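Arginine kinase (PDB 4RF6) catalyses the reversible transfer of a phosphoryl group from ATP to L-arginine, giving N(omega)-phospho-L-arginine and ADP, with two kinase repeats in one chain. Local coordinates at residues S415-D421 / R552-A557; V445-H449 / P631-G635; H458-N463 / R691-V697; G476-R480 / L711-K715. One frame throughout, in Å; residues are numbered along the deposited sequence.

Interaction 1: residues S415-D421 / R552-A557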
loop_
_atom_site.group_PDB
_atom_site.type_symbol
_atom_site.label_atom_id
_atom_site.label_comp_id
_atom_site.label_asym_id
_atom_site.label_seq_id
_atom_site.Cartn_x
_atom_site.Cartn_y
_atom_site.Cartn_z
ATOM N N SER A 415 -20.423 -7.031 0.362
ATOM C CA SER A 415 -20.543 -6.251 -0.865
ATOM C C SER A 415 -21.984 -6.166 -1.362
ATOM O O SER A 415 -22.387 -5.160 -1.952
ATOM C CB SER A 415 -19.651 -6.829 -1.959
ATOM O OG SER A 415 -19.527 -5.915 -3.034
ATOM N N GLY A 416 -22.757 -7.227 -1.135
ATOM C CA GLY A 416 -24.155 -7.241 -1.537
ATOM C C GLY A 416 -25.028 -6.473 -0.562
ATOM O O GLY A 416 -26.116 -6.008 -0.916
ATOM N N VAL A 417 -24.552 -6.347 0.674
ATOM C CA VAL A 417 -25.235 -5.536 1.676
ATOM C C VAL A 417 -24.936 -4.046 1.454
ATOM O O VAL A 417 -25.830 -3.204 1.583
ATOM C CB VAL A 417 -24.880 -5.980 3.114
ATOM C CG1 VAL A 417 -25.404 -4.987 4.142
ATOM C CG2 VAL A 417 -25.450 -7.360 3.399
ATOM N N GLU A 418 -23.690 -3.727 1.099
ATOM C CA GLU A 418 -23.310 -2.338 0.819
ATOM C C GLU A 418 -23.771 -1.874 -0.563
ATOM O O GLU A 418 -24.089 -0.700 -0.762
ATOM C CB GLU A 418 -21.795 -2.141 0.958
ATOM C CG GLU A 418 -21.276 -2.241 2.385
ATOM C CD GLU A 418 -21.847 -1.170 3.308
ATOM O OE1 GLU A 418 -22.185 -0.070 2.822
ATOM O OE2 GLU A 418 -21.951 -1.437 4.522
ATOM N N ASN A 419 -23.798 -2.798 -1.517
ATOM C CA ASN A 419 -24.257 -2.488 -2.862
ATOM C C ASN A 419 -25.560 -3.220 -3.195
ATOM O O ASN A 419 -25.543 -4.289 -3.805
ATOM C CB ASN A 419 -23.172 -2.820 -3.891
ATOM C CG ASN A 419 -21.875 -2.067 -3.638
ATOM O OD1 ASN A 419 -21.716 -0.920 -4.066
ATOM N ND2 ASN A 419 -20.943 -2.708 -2.937
ATOM N N LEU A 420 -26.682 -2.620 -2.800
ATOM C CA LEU A 420 -28.012 -3.218 -2.943
ATOM C C LEU A 420 -28.330 -3.634 -4.378
ATOM O O LEU A 420 -29.136 -4.539 -4.609
ATOM C CB LEU A 420 -29.081 -2.241 -2.448
ATOM C CG LEU A 420 -28.959 -1.737 -1.011
ATOM C CD1 LEU A 420 -29.242 -0.244 -0.917
ATOM C CD2 LEU A 420 -29.906 -2.499 -0.118
ATOM N N ASP A 421 -27.687 -2.972 -5.335
ATOM C CA ASP A 421 -27.934 -3.216 -6.750
ATOM C C ASP A 421 -27.002 -4.275 -7.341
ATOM O O ASP A 421 -26.861 -4.371 -8.564
ATOM C CB ASP A 421 -27.775 -1.916 -7.537
ATOM C CG ASP A 421 -26.318 -1.518 -7.711
ATOM O OD1 ASP A 421 -25.594 -1.428 -6.695
ATOM O OD2 ASP A 421 -25.894 -1.319 -8.870
ATOM N N ARG A 552 -16.609 -0.378 -6.723
ATOM C CA ARG A 552 -17.243 -0.400 -5.404
ATOM C C ARG A 552 -17.657 -1.805 -4.959
ATOM O O ARG A 552 -17.808 -2.059 -3.763
ATOM C CB ARG A 552 -18.465 0.522 -5.377
ATOM C CG ARG A 552 -19.569 0.111 -6.347
ATOM C CD ARG A 552 -20.652 1.180 -6.479
ATOM N NE ARG A 552 -21.399 1.036 -7.729
ATOM C CZ ARG A 552 -22.595 0.460 -7.839
ATOM N NH1 ARG A 552 -23.213 -0.032 -6.768
ATOM N NH2 ARG A 552 -23.177 0.384 -9.029
ATOM N N PHE A 553 -17.870 -2.706 -5.911
ATOM C CA PHE A 553 -18.265 -4.067 -5.559
ATOM C C PHE A 553 -17.059 -4.799 -4.988
ATOM O O PHE A 553 -17.162 -5.483 -3.969
ATOM C CB PHE A 553 -18.829 -4.810 -6.773
ATOM C CG PHE A 553 -20.063 -4.176 -7.350
ATOM C CD1 PHE A 553 -21.292 -4.318 -6.718
ATOM C CD2 PHE A 553 -19.993 -3.439 -8.522
ATOM C CE1 PHE A 553 -22.427 -3.731 -7.244
ATOM C CE2 PHE A 553 -21.122 -2.848 -9.057
ATOM C CZ PHE A 553 -22.341 -2.993 -8.420
ATOM N N LEU A 554 -15.916 -4.635 -5.648
ATOM C CA LEU A 554 -14.655 -5.187 -5.163
ATOM C C LEU A 554 -14.179 -4.504 -3.880
ATOM O O LEU A 554 -13.682 -5.161 -2.958
ATOM C CB LEU A 554 -13.590 -5.091 -6.259
ATOM C CG LEU A 554 -13.941 -5.944 -7.479
ATOM C CD1 LEU A 554 -12.901 -5.848 -8.591
ATOM C CD2 LEU A 554 -14.131 -7.386 -7.054
ATOM N N GLU A 555 -14.326 -3.184 -3.825
ATOM C CA GLU A 555 -13.979 -2.427 -2.626
ATOM C C GLU A 555 -14.699 -2.972 -1.397
ATOM O O GLU A 555 -14.080 -3.214 -0.353
ATOM C CB GLU A 555 -14.304 -0.940 -2.818
ATOM C CG GLU A 555 -14.041 -0.086 -1.581
ATOM C CD GLU A 555 -12.564 0.027 -1.234
ATOM O OE1 GLU A 555 -11.725 0.032 -2.158
ATOM O OE2 GLU A 555 -12.246 0.114 -0.030
ATOM N N ALA A 556 -16.006 -3.188 -1.520
ATOM C CA ALA A 556 -16.794 -3.643 -0.373
ATOM C C ALA A 556 -16.537 -5.119 -0.052
ATOM O O ALA A 556 -16.803 -5.581 1.056
ATOM C CB ALA A 556 -18.272 -3.388 -0.608
ATOM N N ALA A 557 -16.027 -5.856 -1.033
ATOM C CA ALA A 557 -15.732 -7.273 -0.854
ATOM C C ALA A 557 -14.397 -7.468 -0.143
ATOM O O ALA A 557 -14.076 -8.572 0.292
ATOM C CB ALA A 557 -15.718 -7.981 -2.201
#
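Short side chains bring two helices together here, and the CA atoms of S415 and A556 lie only 4.6 Å apart. A serine suits so tight a place because its t rotamer sends OG to the carbonyl O of F553, giving a 2.6 Å hydrogen bond, while the methyl CB of A556 sits 3.7 Å from S415 CA; the small S415 and A556 allow this close approach. N419, the first residue to leave the helix that ends at E418, uses both ends of its amide. In its m rotamer ND2 turns back to S415 O (3.0 Å), which also accepts N419 N, and makes a weak bond to R552 O (3.3 Å), while OD1 accepts from R552 NH1 at 3.2 Å. R552 leaves its backbone sideways, but with chi2 and chi3 both t its long chain extends to D421, whose p rotamer brings the carboxylate nearer. The salt bridge is two-pronged: NH1 of R552 to OD1 of D421 at 2.8 Å and NH2 to OD2 at 3.2 Å. The F553 ring, in m, touches N419, with CE1 3.6 Å from N419 CB. The contact thus joins the end of helix 409-418, in the small N-terminal domain of the second repeat, to the short helix 552-557 of its catalytic domain; N414 adds a bond to A556 O, and Y427 packs against S415 and A557.

Interaction 2: residues V445-H449 / P631-G635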
loop_
_atom_site.group_PDB
_atom_site.type_symbol
_atom_site.label_atom_id
_atom_site.label_comp_id
_atom_site.label_asym_id
_atom_site.label_seq_id
_atom_site.Cartn_x
_atom_site.Cartn_y
_atom_site.Cartn_z
ATOM N N VAL A 445 -24.455 -20.532 -6.402
ATOM C CA VAL A 445 -23.737 -21.218 -7.478
ATOM C C VAL A 445 -24.704 -21.864 -8.473
ATOM O O VAL A 445 -24.567 -21.691 -9.689
ATOM C CB VAL A 445 -22.782 -22.292 -6.934
ATOM C CG1 VAL A 445 -22.343 -23.232 -8.054
ATOM C CG2 VAL A 445 -21.576 -21.649 -6.278
ATOM N N GLU A 446 -25.680 -22.604 -7.954
ATOM C CA GLU A 446 -26.611 -23.341 -8.803
ATOM C C GLU A 446 -27.626 -22.422 -9.473
ATOM O O GLU A 446 -28.263 -22.801 -10.458
ATOM C CB GLU A 446 -27.311 -24.456 -8.015
ATOM C CG GLU A 446 -26.383 -25.614 -7.632
ATOM C CD GLU A 446 -27.111 -26.769 -6.953
ATOM O OE1 GLU A 446 -28.266 -26.574 -6.511
ATOM O OE2 GLU A 446 -26.519 -27.872 -6.865
ATOM N N ASP A 447 -27.784 -21.214 -8.943
ATOM C CA ASP A 447 -28.661 -20.240 -9.581
ATOM C C ASP A 447 -27.936 -19.604 -10.764
ATOM O O ASP A 447 -28.418 -19.655 -11.902
ATOM C CB ASP A 447 -29.112 -19.169 -8.584
ATOM C CG ASP A 447 -30.248 -18.304 -9.120
ATOM O OD1 ASP A 447 -30.105 -17.730 -10.224
ATOM O OD2 ASP A 447 -31.285 -18.205 -8.431
ATOM N N TYR A 448 -26.772 -19.015 -10.501
ATOM C CA TYR A 448 -26.029 -18.329 -11.550
ATOM C C TYR A 448 -25.540 -19.300 -12.619
ATOM O O TYR A 448 -25.490 -18.949 -13.799
ATOM C CB TYR A 448 -24.837 -17.541 -10.985
ATOM C CG TYR A 448 -24.037 -16.854 -12.080
ATOM C CD1 TYR A 448 -24.410 -15.600 -12.551
ATOM C CD2 TYR A 448 -22.930 -17.472 -12.663
ATOM C CE1 TYR A 448 -23.695 -14.968 -13.560
ATOM C CE2 TYR A 448 -22.211 -16.850 -13.675
ATOM C CZ TYR A 448 -22.600 -15.599 -14.116
ATOM O OH TYR A 448 -21.892 -14.974 -15.114
ATOM N N HIS A 449 -25.163 -20.509 -12.208
ATOM C CA HIS A 449 -24.607 -21.474 -13.147
ATOM C C HIS A 449 -25.633 -22.524 -13.570
ATOM O O HIS A 449 -25.264 -23.593 -14.063
ATOM C CB HIS A 449 -23.360 -22.158 -12.566
ATOM C CG HIS A 449 -22.202 -21.235 -12.353
ATOM N ND1 HIS A 449 -21.367 -20.841 -13.376
ATOM C CD2 HIS A 449 -21.734 -20.637 -11.231
ATOM C CE1 HIS A 449 -20.435 -20.034 -12.894
ATOM N NE2 HIS A 449 -20.639 -19.896 -11.595
ATOM N N PRO A 631 -18.101 -16.235 -7.258
ATOM C CA PRO A 631 -18.718 -17.500 -7.676
ATOM C C PRO A 631 -19.079 -17.547 -9.161
ATOM O O PRO A 631 -19.336 -18.633 -9.674
ATOM C CB PRO A 631 -19.985 -17.572 -6.815
ATOM C CG PRO A 631 -19.671 -16.718 -5.602
ATOM C CD PRO A 631 -18.836 -15.592 -6.152
ATOM N N THR A 632 -19.093 -16.400 -9.842
ATOM C CA THR A 632 -19.331 -16.384 -11.284
ATOM C C THR A 632 -18.138 -16.929 -12.064
ATOM O O THR A 632 -18.279 -17.345 -13.213
ATOM C CB THR A 632 -19.666 -14.972 -11.812
ATOM O OG1 THR A 632 -18.545 -14.097 -11.622
ATOM C CG2 THR A 632 -20.875 -14.413 -11.105
ATOM N N ASN A 633 -16.967 -16.923 -11.438
ATOM C CA ASN A 633 -15.746 -17.367 -12.101
ATOM C C ASN A 633 -15.318 -18.789 -11.744
ATOM O O ASN A 633 -14.166 -19.165 -11.966
ATOM C CB ASN A 633 -14.595 -16.409 -11.795
ATOM C CG ASN A 633 -14.495 -15.282 -12.798
ATOM O OD1 ASN A 633 -13.902 -15.443 -13.866
ATOM N ND2 ASN A 633 -15.065 -14.129 -12.460
ATOM N N LEU A 634 -16.238 -19.578 -11.198
ATOM C CA LEU A 634 -15.940 -20.964 -10.845
ATOM C C LEU A 634 -15.827 -21.860 -12.082
ATOM O O LEU A 634 -15.981 -21.389 -13.216
ATOM C CB LEU A 634 -17.007 -21.499 -9.891
ATOM C CG LEU A 634 -17.064 -20.795 -8.539
ATOM C CD1 LEU A 634 -18.267 -21.273 -7.739
ATOM C CD2 LEU A 634 -15.784 -21.053 -7.766
ATOM N N GLY A 635 -15.543 -23.144 -11.859
ATOM C CA GLY A 635 -15.468 -24.127 -12.933
ATOM C C GLY A 635 -14.200 -24.020 -13.758
ATOM O O GLY A 635 -13.096 -24.245 -13.256
HETATM O O HOH W 1 -19.927 -16.572 -16.147
#
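V445 lies in the last turn of helix 438-448 and offers a branched, purely apolar side chain to the loop between strands 625-626 and 638-645. Its CG2 rests 3.6 Å from CD1 of L634 and 4.4 Å from CB of P631, a small greasy patch to which Y434 also contributes. Three residues on, Y448 points its CB toward the loop and turns one face of its ring to T632: the methyl CG2 stands 3.6 Å from the ring centroid, only 10° off the normal, a clear CH-pi contact. A flat ring with a polar tip fits this edge of the interface, since Y448 OH can still reach out to a water 2.7 Å away, which gives a weak bond to T632 O at 3.5 Å. H449 ends the series just past the helix; its backbone N still bonds to V445 O, while the m rotamer directs the imidazole across the gap. There NE2 donates to P631 O over 2.6 Å, nearly straight at 166°, with T632 O also near the plane of the ring, 3.5 Å from CE1. The acceptor is a backbone carbonyl, so the bond does not depend on the side chain of P631, whose ring meets V445 instead. NE2 must therefore carry a hydrogen, and the loop of the catalytic domain is held to the N-terminal domain by one short, directional bond set among apolar and CH-pi contacts.

Interaction 3: residues H458-N463 / R691-V697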
loop_
_atom_site.group_PDB
_atom_site.type_symbol
_atom_site.label_atom_id
_atom_site.label_comp_id
_atom_site.label_asym_id
_atom_site.label_seq_id
_atom_site.Cartn_x
_atom_site.Cartn_y
_atom_site.Cartn_z
ATOM N N HIS A 458 -17.489 -31.376 -11.389
ATOM C CA HIS A 458 -16.906 -30.696 -12.530
ATOM C C HIS A 458 -15.597 -31.372 -12.920
ATOM O O HIS A 458 -14.838 -31.812 -12.053
ATOM C CB HIS A 458 -16.649 -29.238 -12.141
ATOM C CG HIS A 458 -15.994 -28.427 -13.213
ATOM N ND1 HIS A 458 -16.711 -27.746 -14.174
ATOM C CD2 HIS A 458 -14.688 -28.170 -13.461
ATOM C CE1 HIS A 458 -15.872 -27.118 -14.980
ATOM N NE2 HIS A 458 -14.639 -27.355 -14.568
ATOM N N THR A 459 -15.333 -31.448 -14.220
ATOM C CA THR A 459 -14.078 -32.006 -14.714
ATOM C C THR A 459 -13.222 -30.949 -15.424
ATOM O O THR A 459 -13.642 -30.386 -16.433
ATOM C CB THR A 459 -14.350 -33.166 -15.689
ATOM O OG1 THR A 459 -15.136 -34.169 -15.026
ATOM C CG2 THR A 459 -13.042 -33.772 -16.187
ATOM N N SER A 460 -12.019 -30.691 -14.913
ATOM C CA SER A 460 -11.099 -29.768 -15.578
ATOM C C SER A 460 -10.273 -30.531 -16.612
ATOM O O SER A 460 -9.971 -31.709 -16.413
ATOM C CB SER A 460 -10.177 -29.092 -14.558
ATOM O OG SER A 460 -10.914 -28.451 -13.534
ATOM N N ASP A 461 -9.907 -29.863 -17.706
ATOM C CA ASP A 461 -9.138 -30.503 -18.775
ATOM C C ASP A 461 -8.352 -29.467 -19.559
ATOM O O ASP A 461 -8.907 -28.774 -20.421
ATOM C CB ASP A 461 -10.073 -31.260 -19.728
ATOM C CG ASP A 461 -9.333 -32.213 -20.655
ATOM O OD1 ASP A 461 -8.091 -32.107 -20.782
ATOM O OD2 ASP A 461 -10.005 -33.061 -21.282
ATOM N N MET A 462 -7.056 -29.367 -19.272
ATOM C CA MET A 462 -6.196 -28.430 -19.987
ATOM C C MET A 462 -5.230 -29.136 -20.941
ATOM O O MET A 462 -4.060 -28.761 -21.032
ATOM C CB MET A 462 -5.426 -27.544 -19.004
ATOM C CG MET A 462 -6.319 -26.587 -18.201
ATOM S SD MET A 462 -7.068 -25.317 -19.249
ATOM C CE MET A 462 -5.668 -24.223 -19.503
ATOM N N ASN A 463 -5.720 -30.150 -21.656
ATOM C CA ASN A 463 -4.940 -30.791 -22.717
ATOM C C ASN A 463 -5.395 -30.313 -24.089
ATOM O O ASN A 463 -6.416 -30.772 -24.601
ATOM C CB ASN A 463 -5.078 -32.313 -22.642
ATOM C CG ASN A 463 -4.176 -33.045 -23.627
ATOM O OD1 ASN A 463 -3.622 -32.457 -24.555
ATOM N ND2 ASN A 463 -4.037 -34.352 -23.428
ATOM N N ARG A 691 -19.523 -22.110 -17.491
ATOM C CA ARG A 691 -18.211 -22.302 -16.880
ATOM C C ARG A 691 -18.153 -23.553 -16.006
ATOM O O ARG A 691 -17.081 -24.144 -15.830
ATOM C CB ARG A 691 -17.815 -21.068 -16.065
ATOM C CG ARG A 691 -17.381 -19.910 -16.929
ATOM C CD ARG A 691 -17.318 -18.623 -16.143
ATOM N NE ARG A 691 -16.935 -17.504 -16.994
ATOM C CZ ARG A 691 -16.980 -16.232 -16.617
ATOM N NH1 ARG A 691 -17.401 -15.918 -15.399
ATOM N NH2 ARG A 691 -16.612 -15.277 -17.464
ATOM N N LEU A 692 -19.299 -23.955 -15.456
ATOM C CA LEU A 692 -19.372 -25.186 -14.664
ATOM C C LEU A 692 -20.078 -26.317 -15.416
ATOM O O LEU A 692 -21.093 -26.091 -16.085
ATOM C CB LEU A 692 -20.079 -24.942 -13.323
ATOM C CG LEU A 692 -19.225 -24.471 -12.155
ATOM C CD1 LEU A 692 -20.091 -23.840 -11.070
ATOM C CD2 LEU A 692 -18.411 -25.648 -11.584
ATOM N N GLY A 693 -19.540 -27.530 -15.313
ATOM C CA GLY A 693 -20.184 -28.691 -15.909
ATOM C C GLY A 693 -19.593 -29.113 -17.241
ATOM O O GLY A 693 -19.987 -30.136 -17.818
ATOM N N LEU A 694 -18.651 -28.317 -17.737
ATOM C CA LEU A 694 -17.930 -28.641 -18.962
ATOM C C LEU A 694 -16.466 -28.289 -18.739
ATOM O O LEU A 694 -16.150 -27.355 -17.995
ATOM C CB LEU A 694 -18.492 -27.872 -20.167
ATOM C CG LEU A 694 -18.107 -26.398 -20.368
ATOM C CD1 LEU A 694 -18.725 -25.846 -21.660
ATOM C CD2 LEU A 694 -18.487 -25.510 -19.174
ATOM N N SER A 695 -15.569 -29.040 -19.365
ATOM C CA SER A 695 -14.143 -28.804 -19.175
ATOM C C SER A 695 -13.673 -27.661 -20.067
ATOM O O SER A 695 -14.413 -27.211 -20.951
ATOM C CB SER A 695 -13.358 -30.063 -19.503
ATOM O OG SER A 695 -13.380 -30.325 -20.889
ATOM N N GLU A 696 -12.448 -27.190 -19.846
ATOM C CA GLU A 696 -11.874 -26.152 -20.701
ATOM C C GLU A 696 -11.798 -26.620 -22.144
ATOM O O GLU A 696 -12.127 -25.872 -23.074
ATOM C CB GLU A 696 -10.497 -25.725 -20.190
ATOM C CG GLU A 696 -10.545 -24.954 -18.875
ATOM C CD GLU A 696 -10.604 -25.861 -17.663
ATOM O OE1 GLU A 696 -10.816 -27.081 -17.838
ATOM O OE2 GLU A 696 -10.435 -25.344 -16.534
ATOM N N VAL A 697 -11.382 -27.870 -22.326
ATOM C CA VAL A 697 -11.320 -28.492 -23.640
ATOM C C VAL A 697 -12.683 -28.491 -24.317
ATOM O O VAL A 697 -12.799 -28.177 -25.505
ATOM C CB VAL A 697 -10.810 -29.947 -23.524
ATOM C CG1 VAL A 697 -11.209 -30.772 -24.744
ATOM C CG2 VAL A 697 -9.293 -29.967 -23.337
HETATM O O HOH W 2 -12.012 -26.396 -14.774
HETATM O O HOH W 3 -12.596 -32.761 -21.603
#
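A histidine side chain here accepts a hydrogen bond from the backbone: G693 N donates to H458 ND1 over 3.1 Å at 168°, so ND1 must be unprotonated. The partners are the linker between the two domains of this phosphagen kinase repeat and the N-terminal end of helix 696-714, where S695 is the N-cap. Glycine suits position 693 because its phi of 100° would jam a CB against the preceding carbonyl. H458 NE2 lies 2.8 Å from a water that accepts from S460 OG and donates to E696 OE2; S460 also bonds to H620, and E696 forms a salt bridge with R488. The other carboxylate oxygen, E696 OE1, receives D461 N at 2.9 Å and 174°, so a glutamate in the first turn serves linker, water and sheet together. M462 lays its sulfur SD 3.5 Å from E696 CG, while the slim CB of S695 fits 3.5 Å from D461 CB. D461 divides its work too: OD2 meets K466 and a second water shared with S695 OG, and OD1 accepts from N463 N at 3.2 Å, forming an Asx turn. Branched V697 wedges its CG2 between two linker carbonyls, 3.2 Å from both D461 O and N463 O.

Interaction 4: residues G476-R480 / L711-K715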
loop_
_atom_site.group_PDB
_atom_site.type_symbol
_atom_site.label_atom_id
_atom_site.label_comp_id
_atom_site.label_asym_id
_atom_site.label_seq_id
_atom_site.Cartn_x
_atom_site.Cartn_y
_atom_site.Cartn_z
ATOM N N GLY A 476 -8.965 -14.048 -42.336
ATOM C CA GLY A 476 -9.513 -13.076 -41.405
ATOM C C GLY A 476 -10.650 -12.263 -42.004
ATOM O O GLY A 476 -10.944 -11.155 -41.547
ATOM N N THR A 477 -11.284 -12.822 -43.031
ATOM C CA THR A 477 -12.390 -12.169 -43.721
ATOM C C THR A 477 -13.562 -11.965 -42.764
ATOM O O THR A 477 -14.223 -10.921 -42.772
ATOM C CB THR A 477 -12.858 -13.016 -44.919
ATOM O OG1 THR A 477 -11.743 -13.288 -45.779
ATOM C CG2 THR A 477 -13.947 -12.294 -45.708
ATOM N N TYR A 478 -13.799 -12.972 -41.929
ATOM C CA TYR A 478 -14.925 -12.963 -41.012
ATOM C C TYR A 478 -14.466 -12.919 -39.558
ATOM O O TYR A 478 -15.003 -12.147 -38.754
ATOM C CB TYR A 478 -15.813 -14.184 -41.265
ATOM C CG TYR A 478 -16.278 -14.281 -42.698
ATOM C CD1 TYR A 478 -15.655 -15.139 -43.595
ATOM C CD2 TYR A 478 -17.328 -13.497 -43.158
ATOM C CE1 TYR A 478 -16.070 -15.218 -44.913
ATOM C CE2 TYR A 478 -17.753 -13.567 -44.464
ATOM C CZ TYR A 478 -17.121 -14.430 -45.341
ATOM O OH TYR A 478 -17.549 -14.498 -46.646
ATOM N N ILE A 479 -13.474 -13.742 -39.221
ATOM C CA ILE A 479 -12.963 -13.775 -37.855
ATOM C C ILE A 479 -11.782 -12.830 -37.685
ATOM O O ILE A 479 -10.710 -13.058 -38.245
ATOM C CB ILE A 479 -12.575 -15.198 -37.418
ATOM C CG1 ILE A 479 -13.769 -16.140 -37.579
ATOM C CG2 ILE A 479 -12.108 -15.184 -35.973
ATOM C CD1 ILE A 479 -13.443 -17.624 -37.414
ATOM N N ARG A 480 -11.982 -11.774 -36.898
ATOM C CA ARG A 480 -10.973 -10.726 -36.750
ATOM C C ARG A 480 -9.978 -10.990 -35.619
ATOM O O ARG A 480 -8.796 -10.654 -35.743
ATOM C CB ARG A 480 -11.643 -9.360 -36.567
ATOM C CG ARG A 480 -12.614 -8.989 -37.687
ATOM C CD ARG A 480 -11.951 -8.160 -38.793
ATOM N NE ARG A 480 -11.012 -8.916 -39.618
ATOM C CZ ARG A 480 -9.769 -8.521 -39.884
ATOM N NH1 ARG A 480 -8.976 -9.263 -40.649
ATOM N NH2 ARG A 480 -9.317 -7.378 -39.384
ATOM N N LEU A 711 -19.882 -19.697 -39.593
ATOM C CA LEU A 711 -19.078 -19.392 -40.772
ATOM C C LEU A 711 -19.650 -20.028 -42.031
ATOM O O LEU A 711 -19.627 -19.425 -43.110
ATOM C CB LEU A 711 -17.629 -19.838 -40.582
ATOM C CG LEU A 711 -16.694 -18.782 -40.011
ATOM C CD1 LEU A 711 -15.240 -19.175 -40.206
ATOM C CD2 LEU A 711 -16.975 -17.447 -40.663
ATOM N N GLU A 712 -20.156 -21.250 -41.893
ATOM C CA GLU A 712 -20.701 -21.980 -43.035
ATOM C C GLU A 712 -21.907 -21.264 -43.644
ATOM O O GLU A 712 -22.145 -21.345 -44.849
ATOM C CB GLU A 712 -21.044 -23.424 -42.645
ATOM C CG GLU A 712 -19.854 -24.385 -42.728
ATOM C CD GLU A 712 -19.977 -25.585 -41.794
ATOM O OE1 GLU A 712 -20.944 -25.638 -41.005
ATOM O OE2 GLU A 712 -19.096 -26.470 -41.849
ATOM N N ILE A 713 -22.659 -20.558 -42.806
ATOM C CA ILE A 713 -23.795 -19.764 -43.266
ATOM C C ILE A 713 -23.332 -18.425 -43.852
ATOM O O ILE A 713 -23.828 -17.986 -44.895
ATOM C CB ILE A 713 -24.832 -19.552 -42.136
ATOM C CG1 ILE A 713 -25.460 -20.891 -41.736
ATOM C CG2 ILE A 713 -25.908 -18.561 -42.563
ATOM C CD1 ILE A 713 -26.441 -20.807 -40.571
ATOM N N GLU A 714 -22.362 -17.788 -43.203
ATOM C CA GLU A 714 -21.842 -16.515 -43.704
ATOM C C GLU A 714 -21.083 -16.678 -45.026
ATOM O O GLU A 714 -20.851 -15.698 -45.742
ATOM C CB GLU A 714 -20.939 -15.850 -42.661
ATOM C CG GLU A 714 -20.941 -14.329 -42.721
ATOM C CD GLU A 714 -22.292 -13.738 -42.365
ATOM O OE1 GLU A 714 -22.628 -12.663 -42.902
ATOM O OE2 GLU A 714 -23.017 -14.346 -41.547
ATOM N N LYS A 715 -20.710 -17.915 -45.346
ATOM C CA LYS A 715 -19.883 -18.203 -46.516
ATOM C C LYS A 715 -20.628 -18.892 -47.666
ATOM O O LYS A 715 -20.081 -19.029 -48.761
ATOM C CB LYS A 715 -18.664 -19.039 -46.121
ATOM C CG LYS A 715 -17.427 -18.229 -45.760
ATOM C CD LYS A 715 -16.391 -19.096 -45.058
ATOM C CE LYS A 715 -16.257 -20.440 -45.753
ATOM N NZ LYS A 715 -15.206 -21.302 -45.151
#
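At this end of the catalytic domain, the C-terminal helix 696-714 packs on the start of strand 479-488, a central strand of the antiparallel sheet that marks the phosphagen kinase fold. The contact across the two segments is made by packing alone. Among the apolar contacts, L711 is the hub: its CD2 approaches CB of Y478 at 3.5 Å and its CD1 approaches CD1 of I479 at 3.7 Å. Leucine suits this place, since its two methyls can serve both neighbours; I479, whose CB starts sideways, reaches L711 through its extended delta carbon, and on the sheet side it also packs on V642 and V644. A second group surrounds the tyrosine. The Y478 ring packs against the last turn of the helix, with CE2 3.7 Å from CG of E714 and OH 3.6 Å from E714 O, so it is the aliphatic part of the glutamate that meets the ring. The carboxylate is spent elsewhere, on the backbone nitrogens of K648 and A649. Polar bonds also occur within the strand segment, where NE and NH1 of R480 both bond to G476 O, and D473 accepts from the nitrogens of Y478 and I479. K715 lends its aliphatic chain, its CG lying 3.4 Å from Y478 CE1.

Overall arrangement
All four contacts lie in the second repeat, and each closes a long loop, from about 130 residues in interaction 1 to about 230 in interaction 4. Along the chain their first segments come in the order 1, 2, 3, 4 and their second segments follow in the same order, so every pair crosses and none nests. Interactions 1 and 2 fasten helices 409-418 and 438-448 of the N-terminal domain to the catalytic domain; interaction 3 binds the linker, and interaction 4 the start of strand 479-488, to opposite ends of helix 696-714. Interactions 2 and 3 touch, R691 NH1 lying 2.8 Å from T632 O, whereas the centres of 1 and 4 are 41 Å apart.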